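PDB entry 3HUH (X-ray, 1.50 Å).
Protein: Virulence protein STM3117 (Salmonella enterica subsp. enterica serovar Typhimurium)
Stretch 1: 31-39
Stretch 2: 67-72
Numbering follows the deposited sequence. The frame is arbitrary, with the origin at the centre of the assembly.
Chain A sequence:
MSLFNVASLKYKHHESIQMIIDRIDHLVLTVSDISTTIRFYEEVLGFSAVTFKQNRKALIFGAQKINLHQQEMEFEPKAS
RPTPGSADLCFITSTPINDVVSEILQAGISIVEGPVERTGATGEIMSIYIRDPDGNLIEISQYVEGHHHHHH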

ATOM      1  N   VAL A  31       1.414  -9.315   9.912  1.00 16.80           N
ATOM      2  CA  VAL A  31       2.696  -9.974  10.131  1.00 17.46           C
ATOM      3  C   VAL A  31       2.699 -11.038  11.226  1.00 18.42           C
ATOM      4  O   VAL A  31       1.835 -11.047  12.105  1.00 19.22           O
ATOM      5  N   SER A  32       3.677 -11.938  11.168  1.00 19.56           N
ATOM      6  CA  SER A  32       3.771 -12.993  12.175  1.00 21.00           C
ATOM      7  C   SER A  32       4.253 -12.449  13.519  1.00 21.76           C
ATOM      8  O   SER A  32       3.762 -12.858  14.576  1.00 21.57           O
ATOM      9  N   ASP A  33       5.199 -11.516  13.480  1.00 20.39           N
ATOM     10  CA  ASP A  33       5.736 -10.930  14.704  1.00 20.26           C
ATOM     11  C   ASP A  33       6.011  -9.433  14.543  1.00 19.26           C
ATOM     12  O   ASP A  33       6.958  -9.030  13.864  1.00 18.67           O
ATOM     13  N   ILE A  34       5.181  -8.617  15.179  1.00 18.33           N
ATOM     14  CA  ILE A  34       5.328  -7.175  15.095  1.00 18.61           C
ATOM     15  C   ILE A  34       6.715  -6.683  15.522  1.00 18.73           C
ATOM     16  O   ILE A  34       7.289  -5.817  14.863  1.00 18.71           O
ATOM     17  N   SER A  35       7.268  -7.240  16.599  1.00 19.95           N
ATOM     18  CA  SER A  35       8.593  -6.815  17.058  1.00 20.56           C
ATOM     19  C   SER A  35       9.649  -6.967  15.968  1.00 20.11           C
ATOM     20  O   SER A  35      10.460  -6.065  15.734  1.00 21.76           O
ATOM     21  N   THR A  36       9.633  -8.115  15.301  1.00 19.75           N
ATOM     22  CA  THR A  36      10.584  -8.402  14.234  1.00 18.58           C
ATOM     23  C   THR A  36      10.389  -7.463  13.044  1.00 19.00           C
ATOM     24  O   THR A  36      11.357  -6.987  12.445  1.00 17.92           O
ATOM     25  N   THR A  37       9.130  -7.203  12.710  1.00 18.13           N
ATOM     26  CA  THR A  37       8.795  -6.318  11.603  1.00 17.86           C
ATOM     27  C   THR A  37       9.274  -4.906  11.901  1.00 17.82           C
ATOM     28  O   THR A  37       9.879  -4.247  11.046  1.00 18.53           O
ATOM     29  N   ILE A  38       9.016  -4.443  13.120  1.00 18.35           N
ATOM     30  CA  ILE A  38       9.421  -3.103  13.517  1.00 17.89           C
ATOM     31  C   ILE A  38      10.933  -2.940  13.409  1.00 19.59           C
ATOM     32  O   ILE A  38      11.421  -1.951  12.857  1.00 16.36           O
ATOM     33  N   ARG A  39      11.680  -3.910  13.923  1.00 20.53           N
ATOM     34  CA  ARG A  39      13.135  -3.826  13.857  1.00 22.30           C
ATOM     35  C   ARG A  39      13.637  -3.682  12.423  1.00 21.34           C
ATOM     36  O   ARG A  39      14.539  -2.891  12.149  1.00 21.14           O
ATOM     37  N   ASN A  67       0.211   0.608   9.114  1.00 14.39           N
ATOM     38  CA  ASN A  67      -0.313   0.065  10.357  1.00 14.63           C
ATOM     39  C   ASN A  67       0.012  -1.420  10.368  1.00 15.36           C
ATOM     40  O   ASN A  67       0.000  -2.081   9.322  1.00 15.69           O
ATOM     41  N   LEU A  68       0.313  -1.946  11.546  1.00 15.04           N
ATOM     42  CA  LEU A  68       0.644  -3.350  11.659  1.00 14.07           C
ATOM     43  C   LEU A  68      -0.409  -4.142  12.413  1.00 14.36           C
ATOM     44  O   LEU A  68      -0.967  -3.664  13.400  1.00 16.17           O
ATOM     45  N   HIS A  69      -0.696  -5.342  11.913  1.00 15.50           N
ATOM     46  CA  HIS A  69      -1.624  -6.273  12.563  1.00 15.96           C
ATOM     47  C   HIS A  69      -0.811  -7.546  12.753  1.00 14.63           C
ATOM     48  O   HIS A  69      -0.173  -8.027  11.811  1.00 16.47           O
ATOM     49  N   GLN A  70      -0.816  -8.104  13.955  1.00 16.82           N
ATOM     50  CA  GLN A  70      -0.089  -9.344  14.163  1.00 16.17           C
ATOM     51  C   GLN A  70      -1.086 -10.490  14.021  1.00 15.97           C
ATOM     52  O   GLN A  70      -2.249 -10.364  14.405  1.00 16.56           O
ATOM     53  N   GLN A  71      -0.651 -11.605  13.455  1.00 17.63           N
ATOM     54  CA  GLN A  71      -1.563 -12.729  13.316  1.00 17.43           C
ATOM     55  C   GLN A  71      -2.100 -13.116  14.691  1.00 19.15           C
ATOM     56  O   GLN A  71      -1.388 -13.023  15.693  1.00 20.31           O
ATOM     57  N   GLU A  72      -3.363 -13.530  14.714  1.00 19.26           N
ATOM     58  CA  GLU A  72      -4.070 -13.941  15.923  1.00 20.09           C
ATOM     59  C   GLU A  72      -4.613 -12.750  16.708  1.00 21.90           C
ATOM     60  O   GLU A  72      -5.290 -12.922  17.719  1.00 22.42           O
TER

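Two parallel strand segments meet where Val31 bridges Gln70, and just beyond this point the first stretch turns into a helix whose opening turns lie over the second strand, running roughly antiparallel to it. The backbone fixes the register: Val31 N donates to His69 O at 2.8 Å, and Gln71 N donates to Val31 O at 2.9 Å. Three residues, Leu68, Gln70 and Ile34, account for the most covered surface, with Val31 close behind.

Leu68 is buried and points toward the helix. With chi1 m and chi2 t, its branched end reaches several helix residues at once: CD1 lies 3.8 Å from Ile38 CG1 and 4.1 Å from Ile34 CG2, and Thr37 CG2 sits against both methyls, 3.9 Å from Leu68 CD2 and 4.0 Å from Leu68 CD1. A leucine suits this place because its two methyls spread over an apolar surface and leave no polar group to satisfy. Ile38 (m, t) has a CA-to-CB bond directed sideways, yet its end comes nearer to the strand. Thr37, in rotamer m, points toward the strand and offers its methyl to Leu68.

Ile34, also m and t, points toward the strand from the first turn of the helix. Besides meeting Leu68, it extends CD1 to within 4.3 Å of His69 C, so its long arm reaches across to the strand backbone. His69 itself points away, and its ND1 donates to Leu68 O at 3.2 Å.

Gln70 brings polarity to the edge of this apolar patch. Its CA-to-CB bond lies on the same sheet face as that of Val31 (m), and an extended chain, t at both chi1 and chi2, carries the amide to the start of the helix. There OE1 accepts from Ile34 N at 2.9 Å, with a nearly straight N-H...O angle of 169°. Amides in the first turn lack the usual helical acceptor one turn earlier, so a glutamine long enough to supply a carbonyl oxygen is well suited here. Asp33, chi1 t, serves the same end as N-cap: its OD2 accepts from Thr36 N at 2.9 Å and from Thr36 OG1 at 2.7 Å. One water completes the arrangement, accepting from Ser35 N at 3.1 Å and donating to Gln70 OE1 at 3.0 Å, with a weak bond to Asp33 OD1 at 3.1 Å. It thus ties the strand's glutamine to the helix start.

At the exposed margin, Gln71 (m, t) brings OE1 to 3.7 Å from Ser32 CA. Ser32, in rotamer p, points away overall, and its OG is hydrogen-bonded elsewhere in the structure.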

ATOM      1  CB  VAL A  31       3.775  -8.912  10.457  1.00 15.75           C
ATOM      2  CG1 VAL A  31       3.878  -7.915   9.309  1.00 16.04           C
ATOM      3  CG2 VAL A  31       3.425  -8.187  11.747  1.00 17.26           C
ATOM      4  CB  SER A  32       4.699 -14.118  11.691  1.00 22.22           C
ATOM      5  OG  SER A  32       6.021 -13.661  11.470  1.00 28.97           O
ATOM      6  CB  ASP A  33       7.027 -11.644  15.103  1.00 23.59           C
ATOM      7  CG  ASP A  33       7.515 -11.226  16.474  1.00 26.11           C
ATOM      8  OD1 ASP A  33       6.918 -11.669  17.479  1.00 31.11           O
ATOM      9  OD2 ASP A  33       8.477 -10.439  16.549  1.00 28.43           O
ATOM     10  CB  ILE A  34       4.206  -6.472  15.906  1.00 18.38           C
ATOM     11  CG1 ILE A  34       2.892  -6.561  15.119  1.00 19.25           C
ATOM     12  CG2 ILE A  34       4.584  -5.024  16.202  1.00 19.34           C
ATOM     13  CD1 ILE A  34       1.692  -5.918  15.790  1.00 18.93           C
ATOM     14  CB  SER A  35       9.023  -7.616  18.294  1.00 22.28           C
ATOM     15  OG  SER A  35       8.224  -7.280  19.412  1.00 28.34           O
ATOM     16  CB  THR A  36      10.437  -9.858  13.762  1.00 20.40           C
ATOM     17  OG1 THR A  36      10.624 -10.740  14.879  1.00 22.69           O
ATOM     18  CG2 THR A  36      11.458 -10.176  12.698  1.00 21.98           C
ATOM     19  CB  THR A  37       7.270  -6.324  11.361  1.00 18.08           C
ATOM     20  OG1 THR A  37       6.880  -7.606  10.859  1.00 17.88           O
ATOM     21  CG2 THR A  37       6.866  -5.248  10.366  1.00 15.45           C
ATOM     22  CB  ILE A  38       8.940  -2.788  14.960  1.00 18.30           C
ATOM     23  CG1 ILE A  38       7.419  -2.553  14.949  1.00 17.62           C
ATOM     24  CG2 ILE A  38       9.683  -1.563  15.517  1.00 17.32           C
ATOM     25  CD1 ILE A  38       6.800  -2.259  16.319  1.00 19.23           C
ATOM     26  CB  ARG A  39      13.778  -5.044  14.523  1.00 25.90           C
ATOM     27  CG  ARG A  39      13.892  -4.928  16.034  1.00 31.87           C
ATOM     28  CD  ARG A  39      14.803  -6.014  16.605  1.00 36.86           C
ATOM     29  NE  ARG A  39      15.272  -5.689  17.952  1.00 41.18           N
ATOM     30  CZ  ARG A  39      14.488  -5.578  19.020  1.00 42.77           C
ATOM     31  NH1 ARG A  39      13.178  -5.766  18.914  1.00 43.30           N
ATOM     32  NH2 ARG A  39      15.018  -5.279  20.200  1.00 43.99           N
ATOM     33  CB  ASN A  67      -1.825   0.268  10.462  1.00 15.61           C
ATOM     34  CG  ASN A  67      -2.201   1.707  10.722  1.00 18.17           C
ATOM     35  OD1 ASN A  67      -1.442   2.453  11.353  1.00 17.12           O
ATOM     36  ND2 ASN A  67      -3.387   2.101  10.269  1.00 16.87           N
ATOM     37  CB  LEU A  68       1.996  -3.521  12.371  1.00 14.80           C
ATOM     38  CG  LEU A  68       3.184  -2.789  11.742  1.00 12.77           C
ATOM     39  CD1 LEU A  68       4.423  -2.986  12.610  1.00 15.85           C
ATOM     40  CD2 LEU A  68       3.429  -3.310  10.325  1.00 15.31           C
ATOM     41  CB  HIS A  69      -2.811  -6.654  11.673  1.00 15.34           C
ATOM     42  CG  HIS A  69      -3.915  -5.644  11.619  1.00 17.85           C
ATOM     43  ND1 HIS A  69      -3.847  -4.410  12.226  1.00 18.96           N
ATOM     44  CD2 HIS A  69      -5.117  -5.692  10.998  1.00 15.09           C
ATOM     45  CE1 HIS A  69      -4.959  -3.739  11.980  1.00 17.07           C
ATOM     46  NE2 HIS A  69      -5.746  -4.496  11.235  1.00 21.72           N
ATOM     47  CB  GLN A  70       0.552  -9.367  15.552  1.00 17.27           C
ATOM     48  CG  GLN A  70       1.348 -10.623  15.855  1.00 18.88           C
ATOM     49  CD  GLN A  70       2.238 -10.459  17.077  1.00 22.49           C
ATOM     50  OE1 GLN A  70       3.276  -9.803  17.019  1.00 21.98           O
ATOM     51  NE2 GLN A  70       1.822 -11.044  18.200  1.00 25.16           N
ATOM     52  CB  GLN A  71      -0.852 -13.917  12.675  1.00 20.66           C
ATOM     53  CG  GLN A  71      -0.481 -13.672  11.222  1.00 22.87           C
ATOM     54  CD  GLN A  71       0.097 -14.901  10.557  1.00 24.18           C
ATOM     55  OE1 GLN A  71       1.187 -15.355  10.906  1.00 26.43           O
ATOM     56  NE2 GLN A  71      -0.639 -15.454   9.600  1.00 26.12           N
ATOM     57  CB  GLU A  72      -3.178 -14.816  16.808  1.00 23.26           C
ATOM     58  CG  GLU A  72      -2.723 -16.091  16.118  1.00 24.94           C
ATOM     59  CD  GLU A  72      -3.884 -16.947  15.634  1.00 29.44           C
ATOM     60  OE1 GLU A  72      -4.658 -17.441  16.479  1.00 31.49           O
ATOM     61  OE2 GLU A  72      -4.025 -17.126  14.408  1.00 32.70           O
TER
HETATM   62  O   HOH W   1       5.708  -9.072  18.588  1.00 34.04           O